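Local coordinates for relik capsid n-terminal domain (PDB 2XGU), which probably helps build the capsid shell that encloses the viral genome, as the N-terminal domain of a lentiviral capsid protein, at residues Q9-V14 and S49-M54; A20-Q25 and N53-V58; V42-F47 and L123-V128; K74-A79 and L132-R137. All coordinates share one frame; numbering follows the deposited sequence.

Contact 1. Residues Q9-V14 and S49-M54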
loop_
_atom_site.group_PDB
_atom_site.type_symbol
_atom_site.label_atom_id
_atom_site.label_comp_id
_atom_site.label_asym_id
_atom_site.label_seq_id
_atom_site.Cartn_x
_atom_site.Cartn_y
_atom_site.Cartn_z
ATOM N N GLN A 9 -23.127 -14.249 -8.950
ATOM C CA GLN A 9 -21.671 -14.363 -8.865
ATOM C C GLN A 9 -21.205 -15.683 -9.460
ATOM O O GLN A 9 -21.714 -16.753 -9.103
ATOM C CB GLN A 9 -21.184 -14.285 -7.413
ATOM C CG GLN A 9 -21.126 -12.880 -6.826
ATOM C CD GLN A 9 -20.279 -12.830 -5.567
ATOM O OE1 GLN A 9 -19.840 -13.865 -5.062
ATOM N NE2 GLN A 9 -20.034 -11.628 -5.061
ATOM N N GLU A 10 -20.235 -15.599 -10.363
ATOM C CA GLU A 10 -19.600 -16.781 -10.934
ATOM C C GLU A 10 -18.086 -16.637 -10.854
ATOM O O GLU A 10 -17.557 -15.534 -10.872
ATOM C CB GLU A 10 -20.006 -16.964 -12.399
ATOM C CG GLU A 10 -21.506 -17.092 -12.633
ATOM C CD GLU A 10 -22.059 -18.443 -12.214
ATOM O OE1 GLU A 10 -21.324 -19.220 -11.569
ATOM O OE2 GLU A 10 -23.233 -18.729 -12.532
ATOM N N TYR A 11 -17.376 -17.754 -10.768
ATOM C CA TYR A 11 -15.926 -17.709 -10.783
ATOM C C TYR A 11 -15.394 -18.249 -12.100
ATOM O O TYR A 11 -15.899 -19.252 -12.616
ATOM C CB TYR A 11 -15.327 -18.539 -9.641
ATOM C CG TYR A 11 -13.823 -18.661 -9.769
ATOM C CD1 TYR A 11 -12.999 -17.594 -9.434
ATOM C CD2 TYR A 11 -13.218 -19.831 -10.243
ATOM C CE1 TYR A 11 -11.625 -17.676 -9.549
ATOM C CE2 TYR A 11 -11.827 -19.920 -10.361
ATOM C CZ TYR A 11 -11.040 -18.830 -10.011
ATOM O OH TYR A 11 -9.669 -18.860 -10.125
ATOM N N GLU A 12 -14.371 -17.590 -12.629
ATOM C CA GLU A 12 -13.574 -18.151 -13.719
ATOM C C GLU A 12 -12.092 -17.882 -13.478
ATOM O O GLU A 12 -11.716 -16.849 -12.936
ATOM C CB GLU A 12 -13.998 -17.566 -15.069
ATOM C CG GLU A 12 -15.462 -17.800 -15.434
ATOM C CD GLU A 12 -15.797 -19.267 -15.667
ATOM O OE1 GLU A 12 -17.002 -19.594 -15.754
ATOM O OE2 GLU A 12 -14.861 -20.092 -15.763
ATOM N N PRO A 13 -11.223 -18.824 -13.861
ATOM C CA PRO A 13 -9.805 -18.526 -13.674
ATOM C C PRO A 13 -9.325 -17.392 -14.579
ATOM O O PRO A 13 -10.021 -17.019 -15.538
ATOM C CB PRO A 13 -9.120 -19.840 -14.069
ATOM C CG PRO A 13 -10.082 -20.522 -14.958
ATOM C CD PRO A 13 -11.455 -20.142 -14.474
ATOM N N VAL A 14 -8.144 -16.857 -14.289
ATOM C CA VAL A 14 -7.589 -15.814 -15.140
ATOM C C VAL A 14 -7.394 -16.403 -16.538
ATOM O O VAL A 14 -6.890 -17.516 -16.681
ATOM C CB VAL A 14 -6.266 -15.263 -14.592
ATOM C CG1 VAL A 14 -5.704 -14.214 -15.536
ATOM C CG2 VAL A 14 -6.467 -14.667 -13.193
ATOM N N SER A 49 -7.405 -14.865 -3.977
ATOM C CA SER A 49 -6.003 -14.964 -3.609
ATOM C C SER A 49 -5.263 -15.938 -4.534
ATOM O O SER A 49 -4.090 -15.730 -4.867
ATOM C CB SER A 49 -5.867 -15.339 -2.128
ATOM O OG SER A 49 -6.542 -14.371 -1.335
ATOM N N VAL A 50 -5.947 -16.994 -4.960
ATOM C CA VAL A 50 -5.355 -17.938 -5.913
ATOM C C VAL A 50 -5.059 -17.269 -7.271
ATOM O O VAL A 50 -3.994 -17.487 -7.860
ATOM C CB VAL A 50 -6.245 -19.184 -6.100
ATOM C CG1 VAL A 50 -5.720 -20.057 -7.237
ATOM C CG2 VAL A 50 -6.299 -19.993 -4.789
ATOM N N ASP A 51 -5.992 -16.460 -7.762
ATOM C CA ASP A 51 -5.785 -15.682 -8.977
ATOM C C ASP A 51 -4.560 -14.761 -8.846
ATOM O O ASP A 51 -3.770 -14.626 -9.778
ATOM C CB ASP A 51 -6.996 -14.786 -9.257
ATOM C CG ASP A 51 -8.267 -15.558 -9.567
ATOM O OD1 ASP A 51 -8.205 -16.690 -10.072
ATOM O OD2 ASP A 51 -9.372 -15.001 -9.328
ATOM N N ILE A 52 -4.441 -14.078 -7.706
ATOM C CA ILE A 52 -3.344 -13.149 -7.498
ATOM C C ILE A 52 -2.010 -13.889 -7.521
ATOM O O ILE A 52 -1.052 -13.439 -8.133
ATOM C CB ILE A 52 -3.534 -12.395 -6.176
ATOM C CG1 ILE A 52 -4.680 -11.387 -6.327
ATOM C CG2 ILE A 52 -2.224 -11.687 -5.764
ATOM C CD1 ILE A 52 -5.175 -10.815 -5.010
ATOM N N ASN A 53 -1.947 -15.017 -6.830
ATOM C CA ASN A 53 -0.717 -15.786 -6.775
ATOM C C ASN A 53 -0.366 -16.346 -8.140
ATOM O O ASN A 53 0.800 -16.460 -8.480
ATOM C CB ASN A 53 -0.820 -16.887 -5.728
ATOM C CG ASN A 53 -0.875 -16.315 -4.327
ATOM O OD1 ASN A 53 -0.388 -15.202 -4.105
ATOM N ND2 ASN A 53 -1.467 -17.045 -3.392
ATOM N N MET A 54 -1.390 -16.660 -8.926
ATOM C CA MET A 54 -1.179 -17.168 -10.267
ATOM C C MET A 54 -0.404 -16.123 -11.073
ATOM O O MET A 54 0.605 -16.433 -11.731
ATOM C CB MET A 54 -2.548 -17.445 -10.901
ATOM C CG MET A 54 -2.652 -18.724 -11.647
ATOM S SD MET A 54 -1.608 -18.585 -13.082
ATOM C CE MET A 54 -1.994 -16.948 -13.641
HETATM O O HOH W 1 -6.650 -17.890 -12.104
#
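Asp51, on helix 49-57, reaches across to Tyr11, the last residue of strand 8-11, and Val14 in the loop that follows, and its side chain can be followed outward atom by atom. CB, still apolar, lies 4.0 Å from CG2 of Val14, a small branched residue that covers the base of the carboxylate. The first torsion, chi1 -65°, sets CG beside the backbone N and sends it off the helix toward the tyrosine. There CG lies in the plane of the Tyr11 ring, at its edge, and the carboxylate and ring planes are only 4° apart. OD1 takes the phenol: Tyr11 OH donates to Asp51 OD1 at 2.6 Å, on the syn side and 19° out of the carboxylate plane. OD1 also takes a hydrogen bond from a water, which in turn accepts one from Val14 N. Asp51 OD2 lies 3.5 Å from Tyr11 CE1 and accepts a hydrogen bond from the backbone N of Thr48, just before the helix. Tyrosine suits its place because a long flat ring can carry a hydroxyl from the hairpin to a buried acid. Asp51 also touches Pro1, consistent with mature retroviral capsids, where the freed N-terminal proline folds back onto an internal aspartate. With phenol, water and amide all donating to it, the carboxylate is probably kept ionised despite its burial, so a single acid ties the hairpin to the helical body.

Contact 2. Residues A20-Q25 and N53-V58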
loop_
_atom_site.group_PDB
_atom_site.type_symbol
_atom_site.label_atom_id
_atom_site.label_comp_id
_atom_site.label_asym_id
_atom_site.label_seq_id
_atom_site.Cartn_x
_atom_site.Cartn_y
_atom_site.Cartn_z
ATOM N N ALA A 20 -1.147 -13.134 -20.726
ATOM C CA ALA A 20 -0.222 -12.642 -21.749
ATOM C C ALA A 20 -0.059 -11.130 -21.673
ATOM O O ALA A 20 1.051 -10.624 -21.811
ATOM C CB ALA A 20 -0.668 -13.066 -23.138
ATOM N N ALA A 21 -1.164 -10.416 -21.444
ATOM C CA ALA A 21 -1.129 -8.959 -21.385
ATOM C C ALA A 21 -0.364 -8.438 -20.156
ATOM O O ALA A 21 0.410 -7.477 -20.258
ATOM C CB ALA A 21 -2.550 -8.405 -21.420
ATOM N N TRP A 22 -0.585 -9.071 -19.008
ATOM C CA TRP A 22 0.145 -8.746 -17.793
ATOM C C TRP A 22 1.642 -8.985 -17.988
ATOM O O TRP A 22 2.465 -8.145 -17.623
ATOM C CB TRP A 22 -0.370 -9.604 -16.635
ATOM C CG TRP A 22 0.535 -9.603 -15.425
ATOM C CD1 TRP A 22 1.233 -10.673 -14.938
ATOM C CD2 TRP A 22 0.862 -8.491 -14.573
ATOM N NE1 TRP A 22 1.951 -10.306 -13.829
ATOM C CE2 TRP A 22 1.742 -8.978 -13.579
ATOM C CE3 TRP A 22 0.471 -7.145 -14.534
ATOM C CZ2 TRP A 22 2.268 -8.161 -12.572
ATOM C CZ3 TRP A 22 0.994 -6.329 -13.519
ATOM C CH2 TRP A 22 1.883 -6.846 -12.561
ATOM N N LEU A 23 1.991 -10.123 -18.578
ATOM C CA LEU A 23 3.402 -10.423 -18.811
ATOM C C LEU A 23 4.077 -9.404 -19.733
ATOM O O LEU A 23 5.219 -9.009 -19.484
ATOM C CB LEU A 23 3.583 -11.853 -19.334
ATOM C CG LEU A 23 3.190 -12.918 -18.312
ATOM C CD1 LEU A 23 3.348 -14.316 -18.904
ATOM C CD2 LEU A 23 3.999 -12.785 -17.028
ATOM N N LYS A 24 3.380 -8.967 -20.785
ATOM C CA LYS A 24 3.929 -7.946 -21.676
ATOM C C LYS A 24 4.134 -6.627 -20.929
ATOM O O LYS A 24 5.133 -5.947 -21.128
ATOM C CB LYS A 24 3.029 -7.735 -22.892
ATOM C CG LYS A 24 3.108 -8.853 -23.927
ATOM N N GLN A 25 3.190 -6.280 -20.058
ATOM C CA GLN A 25 3.287 -5.051 -19.271
ATOM C C GLN A 25 4.542 -5.091 -18.413
ATOM O O GLN A 25 5.313 -4.138 -18.390
ATOM C CB GLN A 25 2.032 -4.856 -18.402
ATOM C CG GLN A 25 2.082 -3.687 -17.425
ATOM C CD GLN A 25 2.191 -2.340 -18.106
ATOM O OE1 GLN A 25 1.727 -2.162 -19.234
ATOM N NE2 GLN A 25 2.819 -1.383 -17.428
ATOM N N ASN A 53 -1.947 -15.017 -6.830
ATOM C CA ASN A 53 -0.717 -15.786 -6.775
ATOM C C ASN A 53 -0.366 -16.346 -8.140
ATOM O O ASN A 53 0.800 -16.460 -8.480
ATOM C CB ASN A 53 -0.820 -16.887 -5.728
ATOM C CG ASN A 53 -0.875 -16.315 -4.327
ATOM O OD1 ASN A 53 -0.388 -15.202 -4.105
ATOM N ND2 ASN A 53 -1.467 -17.045 -3.392
ATOM N N MET A 54 -1.390 -16.660 -8.926
ATOM C CA MET A 54 -1.179 -17.168 -10.267
ATOM C C MET A 54 -0.404 -16.123 -11.073
ATOM O O MET A 54 0.605 -16.433 -11.731
ATOM C CB MET A 54 -2.548 -17.445 -10.901
ATOM C CG MET A 54 -2.652 -18.724 -11.647
ATOM S SD MET A 54 -1.608 -18.585 -13.082
ATOM C CE MET A 54 -1.994 -16.948 -13.641
ATOM N N LEU A 55 -0.862 -14.881 -11.048
ATOM C CA LEU A 55 -0.214 -13.851 -11.852
ATOM C C LEU A 55 1.181 -13.535 -11.334
ATOM O O LEU A 55 2.096 -13.295 -12.123
ATOM C CB LEU A 55 -1.053 -12.574 -11.930
ATOM C CG LEU A 55 -2.157 -12.536 -12.991
ATOM C CD1 LEU A 55 -2.678 -11.127 -13.123
ATOM C CD2 LEU A 55 -1.667 -13.029 -14.334
ATOM N N LEU A 56 1.348 -13.524 -10.015
ATOM C CA LEU A 56 2.668 -13.290 -9.437
ATOM C C LEU A 56 3.626 -14.407 -9.846
ATOM O O LEU A 56 4.762 -14.158 -10.252
ATOM C CB LEU A 56 2.606 -13.204 -7.907
ATOM C CG LEU A 56 1.887 -12.005 -7.281
ATOM C CD1 LEU A 56 1.884 -12.124 -5.767
ATOM C CD2 LEU A 56 2.543 -10.700 -7.711
ATOM N N ASN A 57 3.149 -15.644 -9.751
ATOM C CA ASN A 57 4.006 -16.806 -9.962
ATOM C C ASN A 57 4.430 -17.017 -11.411
ATOM O O ASN A 57 5.484 -17.603 -11.668
ATOM C CB ASN A 57 3.315 -18.065 -9.446
ATOM C CG ASN A 57 3.245 -18.115 -7.923
ATOM O OD1 ASN A 57 2.527 -18.937 -7.355
ATOM N ND2 ASN A 57 4.006 -17.252 -7.264
ATOM N N VAL A 58 3.625 -16.551 -12.362
ATOM C CA VAL A 58 3.982 -16.737 -13.771
ATOM C C VAL A 58 4.873 -15.617 -14.289
ATOM O O VAL A 58 5.360 -15.677 -15.415
ATOM C CB VAL A 58 2.741 -16.865 -14.694
ATOM C CG1 VAL A 58 1.889 -18.054 -14.285
ATOM C CG2 VAL A 58 1.948 -15.565 -14.709
#
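Trp22 and Leu55 make the tight half of this contact between helices 16-29 and 49-57, while Leu23 and Val58 make the looser half. Both residues of the first pair are buried. Leu55 comes obliquely at the pyrrole end of the indole: Leu55 CD2 lies 3.8 Å from Trp22 CD1, while Leu55 CD1 sits over one face of the indole, 4.2 Å above the plane and toward the rim. The indole is directed at the other helix by chi1 165°, which carries the ring away from its own backbone N. Its N-H makes a weak bond to a helix carbonyl, with Trp22 NE1 3.4 Å from Leu55 O and bent to 132°. The stronger partner of NE1 is the hydroxyl of Thr59, which also bonds Leu55 O and so ties the two groups together. Tryptophan serves well here, since it offers a broad apolar surface and still has one N-H to donate; Phe40 of helix 34-43 meets its ring with planes about 60° apart. Farther out, partly exposed Leu23 touches Val58 more lightly. Leu23 CD2 is 3.6 Å from Val58 O but 4.2 Å from Val58 CG2, and the leucine packs on Thr59 and Pro60 as well. A buried indole packed on leucine, with a lighter, partly exposed aliphatic contact beside it, is ordinary helix-to-helix packing in the mainly helical retroviral capsid N-terminal domain.

Contact 3. Residues V42-F47 and L123-V128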
loop_
_atom_site.group_PDB
_atom_site.type_symbol
_atom_site.label_atom_id
_atom_site.label_comp_id
_atom_site.label_asym_id
_atom_site.label_seq_id
_atom_site.Cartn_x
_atom_site.Cartn_y
_atom_site.Cartn_z
ATOM N N VAL A 42 -5.738 -2.193 -11.381
ATOM C CA VAL A 42 -6.905 -2.216 -12.251
ATOM C C VAL A 42 -7.371 -3.650 -12.547
ATOM O O VAL A 42 -8.558 -3.982 -12.421
ATOM C CB VAL A 42 -6.628 -1.439 -13.574
ATOM C CG1 VAL A 42 -7.774 -1.618 -14.564
ATOM C CG2 VAL A 42 -6.392 0.055 -13.298
ATOM N N ILE A 43 -6.441 -4.522 -12.929
ATOM C CA ILE A 43 -6.852 -5.857 -13.363
ATOM C C ILE A 43 -7.269 -6.785 -12.225
ATOM O O ILE A 43 -8.018 -7.742 -12.447
ATOM C CB ILE A 43 -5.765 -6.571 -14.220
ATOM C CG1 ILE A 43 -4.532 -6.908 -13.386
ATOM C CG2 ILE A 43 -5.419 -5.737 -15.452
ATOM C CD1 ILE A 43 -3.548 -7.799 -14.130
ATOM N N SER A 44 -6.799 -6.512 -11.013
ATOM C CA SER A 44 -6.940 -7.493 -9.933
ATOM C C SER A 44 -8.187 -7.302 -9.089
ATOM O O SER A 44 -8.404 -8.037 -8.130
ATOM C CB SER A 44 -5.720 -7.437 -9.021
ATOM O OG SER A 44 -5.613 -6.149 -8.400
ATOM N N ILE A 45 -8.999 -6.331 -9.477
ATOM C CA ILE A 45 -10.302 -6.157 -8.873
ATOM C C ILE A 45 -11.075 -7.466 -8.982
ATOM O O ILE A 45 -11.177 -8.063 -10.060
ATOM C CB ILE A 45 -11.062 -4.991 -9.536
ATOM C CG1 ILE A 45 -10.263 -3.694 -9.370
ATOM C CG2 ILE A 45 -12.457 -4.848 -8.942
ATOM C CD1 ILE A 45 -10.903 -2.497 -10.029
ATOM N N ASN A 46 -11.564 -7.930 -7.837
ATOM C CA ASN A 46 -12.377 -9.141 -7.755
ATOM C C ASN A 46 -11.593 -10.445 -7.947
ATOM O O ASN A 46 -12.182 -11.521 -8.030
ATOM C CB ASN A 46 -13.557 -9.070 -8.722
ATOM C CG ASN A 46 -14.414 -7.834 -8.503
ATOM O OD1 ASN A 46 -14.535 -7.341 -7.381
ATOM N ND2 ASN A 46 -15.011 -7.330 -9.574
ATOM N N PHE A 47 -10.272 -10.355 -8.011
ATOM C CA PHE A 47 -9.442 -11.569 -8.039
ATOM C C PHE A 47 -9.521 -12.299 -6.706
ATOM O O PHE A 47 -9.565 -11.669 -5.645
ATOM C CB PHE A 47 -7.971 -11.220 -8.290
ATOM C CG PHE A 47 -7.583 -11.145 -9.743
ATOM C CD1 PHE A 47 -8.507 -10.826 -10.723
ATOM C CD2 PHE A 47 -6.266 -11.397 -10.116
ATOM C CE1 PHE A 47 -8.121 -10.762 -12.069
ATOM C CE2 PHE A 47 -5.884 -11.338 -11.451
ATOM C CZ PHE A 47 -6.813 -11.021 -12.416
ATOM N N LEU A 123 -8.585 -8.260 1.217
ATOM C CA LEU A 123 -7.478 -7.911 2.104
ATOM C C LEU A 123 -6.134 -8.330 1.504
ATOM O O LEU A 123 -5.142 -7.590 1.594
ATOM C CB LEU A 123 -7.683 -8.557 3.475
ATOM C CG LEU A 123 -6.585 -8.260 4.491
ATOM C CD1 LEU A 123 -6.484 -6.769 4.775
ATOM C CD2 LEU A 123 -6.828 -9.036 5.791
ATOM N N TYR A 124 -6.094 -9.500 0.879
ATOM C CA TYR A 124 -4.840 -9.952 0.278
ATOM C C TYR A 124 -4.424 -9.042 -0.879
ATOM O O TYR A 124 -3.240 -8.714 -1.027
ATOM C CB TYR A 124 -4.943 -11.401 -0.213
ATOM C CG TYR A 124 -3.647 -11.976 -0.748
ATOM C CD1 TYR A 124 -2.452 -11.800 -0.064
ATOM C CD2 TYR A 124 -3.628 -12.699 -1.932
ATOM C CE1 TYR A 124 -1.263 -12.336 -0.526
ATOM C CE2 TYR A 124 -2.443 -13.250 -2.409
ATOM C CZ TYR A 124 -1.265 -13.055 -1.708
ATOM O OH TYR A 124 -0.081 -13.599 -2.164
ATOM N N ARG A 125 -5.388 -8.665 -1.713
ATOM C CA ARG A 125 -5.120 -7.722 -2.791
ATOM C C ARG A 125 -4.543 -6.425 -2.227
ATOM O O ARG A 125 -3.585 -5.882 -2.781
ATOM C CB ARG A 125 -6.386 -7.450 -3.605
ATOM C CG ARG A 125 -6.231 -6.342 -4.642
ATOM C CD ARG A 125 -7.527 -6.153 -5.432
ATOM N NE ARG A 125 -7.413 -5.022 -6.354
ATOM C CZ ARG A 125 -7.610 -3.753 -6.011
ATOM N NH1 ARG A 125 -7.965 -3.439 -4.767
ATOM N NH2 ARG A 125 -7.451 -2.788 -6.915
ATOM N N THR A 126 -5.119 -5.943 -1.127
ATOM C CA THR A 126 -4.588 -4.780 -0.435
ATOM C C THR A 126 -3.134 -4.971 -0.002
ATOM O O THR A 126 -2.293 -4.112 -0.254
ATOM C CB THR A 126 -5.480 -4.424 0.765
ATOM O OG1 THR A 126 -6.728 -3.927 0.272
ATOM C CG2 THR A 126 -4.816 -3.376 1.649
ATOM N N TRP A 127 -2.818 -6.111 0.615
ATOM C CA TRP A 127 -1.435 -6.403 1.005
ATOM C C TRP A 127 -0.477 -6.388 -0.194
ATOM O O TRP A 127 0.610 -5.814 -0.119
ATOM C CB TRP A 127 -1.334 -7.787 1.670
ATOM C CG TRP A 127 -1.930 -7.867 3.049
ATOM C CD1 TRP A 127 -2.514 -6.865 3.752
ATOM C CD2 TRP A 127 -2.000 -9.037 3.881
ATOM N NE1 TRP A 127 -2.942 -7.328 4.984
ATOM C CE2 TRP A 127 -2.643 -8.662 5.079
ATOM C CE3 TRP A 127 -1.586 -10.362 3.724
ATOM C CZ2 TRP A 127 -2.875 -9.566 6.113
ATOM C CZ3 TRP A 127 -1.815 -11.262 4.753
ATOM C CH2 TRP A 127 -2.444 -10.855 5.935
ATOM N N VAL A 128 -0.878 -7.022 -1.292
ATOM C CA VAL A 128 -0.011 -7.109 -2.465
ATOM C C VAL A 128 0.217 -5.727 -3.083
ATOM O O VAL A 128 1.348 -5.358 -3.414
ATOM C CB VAL A 128 -0.599 -8.093 -3.499
ATOM C CG1 VAL A 128 0.237 -8.116 -4.771
ATOM C CG2 VAL A 128 -0.662 -9.493 -2.902
#
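Arg125 of helix 118-134 meets Ser44 at the start of the type II beta turn Ser44-Phe47, which follows helix 34-43. In the first shell, Arg125 NE donates to Ser44 OG at 2.9 Å. The bond is bent, 139° at the hydrogen, and the oxygen is tilted 22° from the guanidinium plane. Arginine suits the place because its aliphatic chain, extended from CG to NE, spans from helix 118-134 to the turn: Arg125 CD passes 3.4 Å from Ser44 O before the charged end begins. Ile45 runs alongside in the same direction, in the modelled conformer with CG1 3.8 Å from Arg125 NH2.

The next shell fixes both groups. Ser44, with chi1 62°, turns OG back over its own helix end, where it also bonds Phe40 O, so this small hydroxyl serves two partners at once. Arg125 NH2 bonds Gly41 O, and Gln136 of the second subunit lies beside it, probably as a further partner, which places the arginine at the dimer face; an acetate, probably from the crystallisation liquor, lies about 4 Å from the arginine side chain. Two residues on from the serine, Asn46 takes the left-handed backbone conformation of a type II turn, closed by Phe47 N bonding Ser44 O at 3.0 Å.

Contact 4. Residues K74-A79 and L132-R137; sequences KEKAIA and LQECQR
Lys76 of helix 63-83 and Glu134, near the C-terminal end of helix 118-134, reach for each other from opposite directions, so that their long side chains bridge backbones whose CA atoms are 12.1 Å apart. The lysine runs straight from CB to CE and turns only at its last torsion, chi4 -56°, which swings the ammonium toward the acid. The glutamate is likewise stretched beyond CG, with chi2 157°, and presents its carboxylate to the lysine unevenly: Lys76 NZ lies 3.4 Å from Glu134 OE2 and 3.8 Å from Glu134 OE1. The result is a salt bridge whose hydrogen bond is weak, made by the charged ends alone. Lysine and glutamate suit the place because long flexible chains cover the distance and carry opposite charges. Other charges gather nearby. Lys76 forms long, weak ion pairs with Glu130 of its own chain and with Glu130 of the second subunit, while Glu134 OE2 lies close to that second-subunit Glu130. The ammonium would therefore probably ease the repulsion between acids gathered at the dimer face, and Glu75, whose OE1 is 6.2 Å from Glu134 OE1, adds further negative charge. Along the same two helices, Lys76 packs on Trp127, and Glu134 and Cys135 on Lys72; the bridge joins helices 63-83 and 118-134 at the surface, while Leu132 of the latter packs inward on Val69 and helix 34-43.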
loop_
_atom_site.group_PDB
_atom_site.type_symbol
_atom_site.label_atom_id
_atom_site.label_comp_id
_atom_site.label_asym_id
_atom_site.label_seq_id
_atom_site.Cartn_x
_atom_site.Cartn_y
_atom_site.Cartn_z
ATOM N N LYS A 74 5.258 -10.990 3.211
ATOM C CA LYS A 74 5.540 -11.870 4.345
ATOM C C LYS A 74 5.565 -11.087 5.642
ATOM O O LYS A 74 5.092 -11.566 6.672
ATOM C CB LYS A 74 6.868 -12.608 4.151
ATOM C CG LYS A 74 6.763 -13.761 3.170
ATOM C CD LYS A 74 8.075 -14.510 3.035
ATOM C CE LYS A 74 8.000 -15.548 1.923
ATOM N NZ LYS A 74 9.301 -16.253 1.728
ATOM N N GLU A 75 6.113 -9.878 5.589
ATOM C CA GLU A 75 6.175 -9.028 6.775
ATOM C C GLU A 75 4.768 -8.682 7.262
ATOM O O GLU A 75 4.506 -8.686 8.464
ATOM C CB GLU A 75 6.991 -7.758 6.504
ATOM C CG GLU A 75 8.462 -8.016 6.216
ATOM C CD GLU A 75 9.202 -6.762 5.772
ATOM O OE1 GLU A 75 8.603 -5.665 5.824
ATOM O OE2 GLU A 75 10.384 -6.875 5.376
ATOM N N LYS A 76 3.872 -8.381 6.325
ATOM C CA LYS A 76 2.474 -8.104 6.656
ATOM C C LYS A 76 1.789 -9.322 7.264
ATOM O O LYS A 76 0.987 -9.199 8.195
ATOM C CB LYS A 76 1.691 -7.677 5.416
ATOM C CG LYS A 76 2.165 -6.377 4.789
ATOM C CD LYS A 76 1.315 -6.047 3.563
ATOM C CE LYS A 76 1.893 -4.902 2.759
ATOM N NZ LYS A 76 2.079 -3.679 3.595
ATOM N N ALA A 77 2.100 -10.494 6.721
ATOM C CA ALA A 77 1.501 -11.733 7.193
ATOM C C ALA A 77 1.978 -12.030 8.614
ATOM O O ALA A 77 1.191 -12.421 9.478
ATOM C CB ALA A 77 1.858 -12.875 6.256
ATOM N N ILE A 78 3.275 -11.840 8.858
ATOM C CA ILE A 78 3.830 -12.020 10.203
ATOM C C ILE A 78 3.172 -11.069 11.210
ATOM O O ILE A 78 2.788 -11.471 12.311
ATOM C CB ILE A 78 5.362 -11.847 10.206
ATOM C CG1 ILE A 78 5.999 -12.969 9.385
ATOM C CG2 ILE A 78 5.901 -11.850 11.639
ATOM C CD1 ILE A 78 7.491 -12.834 9.187
ATOM N N ALA A 79 3.022 -9.805 10.824
ATOM C CA ALA A 79 2.358 -8.832 11.680
ATOM C C ALA A 79 0.904 -9.226 11.944
ATOM O O ALA A 79 0.419 -9.122 13.082
ATOM C CB ALA A 79 2.426 -7.454 11.048
ATOM N N LEU A 132 3.773 -3.751 -3.436
ATOM C CA LEU A 132 4.248 -3.172 -4.697
ATOM C C LEU A 132 4.525 -1.673 -4.566
ATOM O O LEU A 132 5.578 -1.175 -4.977
ATOM C CB LEU A 132 3.249 -3.432 -5.824
ATOM C CG LEU A 132 3.145 -4.878 -6.282
ATOM C CD1 LEU A 132 1.871 -5.103 -7.075
ATOM C CD2 LEU A 132 4.373 -5.186 -7.132
ATOM N N GLN A 133 3.567 -0.951 -3.994
ATOM C CA GLN A 133 3.686 0.490 -3.834
ATOM C C GLN A 133 4.926 0.863 -3.026
ATOM O O GLN A 133 5.612 1.845 -3.339
ATOM C CB GLN A 133 2.432 1.010 -3.132
ATOM C CG GLN A 133 1.824 2.313 -3.647
ATOM C CD GLN A 133 1.395 2.274 -5.109
ATOM O OE1 GLN A 133 2.127 2.734 -5.970
ATOM N NE2 GLN A 133 0.201 1.755 -5.385
ATOM N N GLU A 134 5.218 0.080 -1.989
ATOM C CA GLU A 134 6.360 0.341 -1.117
ATOM C C GLU A 134 7.705 0.004 -1.781
ATOM O O GLU A 134 8.762 0.387 -1.280
ATOM C CB GLU A 134 6.185 -0.378 0.234
ATOM C CG GLU A 134 4.984 0.163 1.029
ATOM C CD GLU A 134 4.415 -0.809 2.069
ATOM O OE1 GLU A 134 5.138 -1.738 2.495
ATOM O OE2 GLU A 134 3.234 -0.634 2.464
ATOM N N CYS A 135 7.657 -0.682 -2.921
ATOM C CA CYS A 135 8.862 -1.016 -3.683
ATOM C C CYS A 135 8.913 -0.242 -4.996
ATOM O O CYS A 135 9.676 -0.579 -5.896
ATOM C CB CYS A 135 8.908 -2.515 -3.989
ATOM S SG CYS A 135 8.993 -3.578 -2.552
ATOM N N GLN A 136 8.093 0.798 -5.107
ATOM C CA GLN A 136 7.973 1.561 -6.347
ATOM C C GLN A 136 9.325 2.028 -6.883
ATOM O O GLN A 136 10.131 2.610 -6.149
ATOM C CB GLN A 136 7.082 2.780 -6.106
ATOM C CG GLN A 136 6.275 3.236 -7.303
ATOM C CD GLN A 136 5.412 4.438 -6.970
ATOM O OE1 GLN A 136 4.240 4.305 -6.608
ATOM N NE2 GLN A 136 5.992 5.617 -7.083
ATOM N N ARG A 137 9.573 1.802 -8.170
ATOM C CA ARG A 137 10.823 2.241 -8.777
ATOM C C ARG A 137 10.681 3.674 -9.274
ATOM O O ARG A 137 9.674 4.029 -9.885
ATOM C CB ARG A 137 11.216 1.316 -9.931
#

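In the fold
From the N terminus, contact 1 closes the first loop by bringing the end of the hairpin back to helix 49-57. Contact 2 opens inside that loop, on helix 16-29, and ends on the same helix slightly farther along, so the two overlap there through Asn53 and Met54. Contact 3 starts within both loops, at the C-terminal end of helix 34-43 and the turn after it, and closes only on helix 118-134, crossing both; Tyr124 reaches Asn53, and Ile43 and Phe47 pack on Leu55. Contact 4 opens on helix 63-83 after contacts 1 and 2 have closed, and crosses contact 3 to reach the C-terminal part of helix 118-134. Contacts 3 and 4 both touch the second subunit.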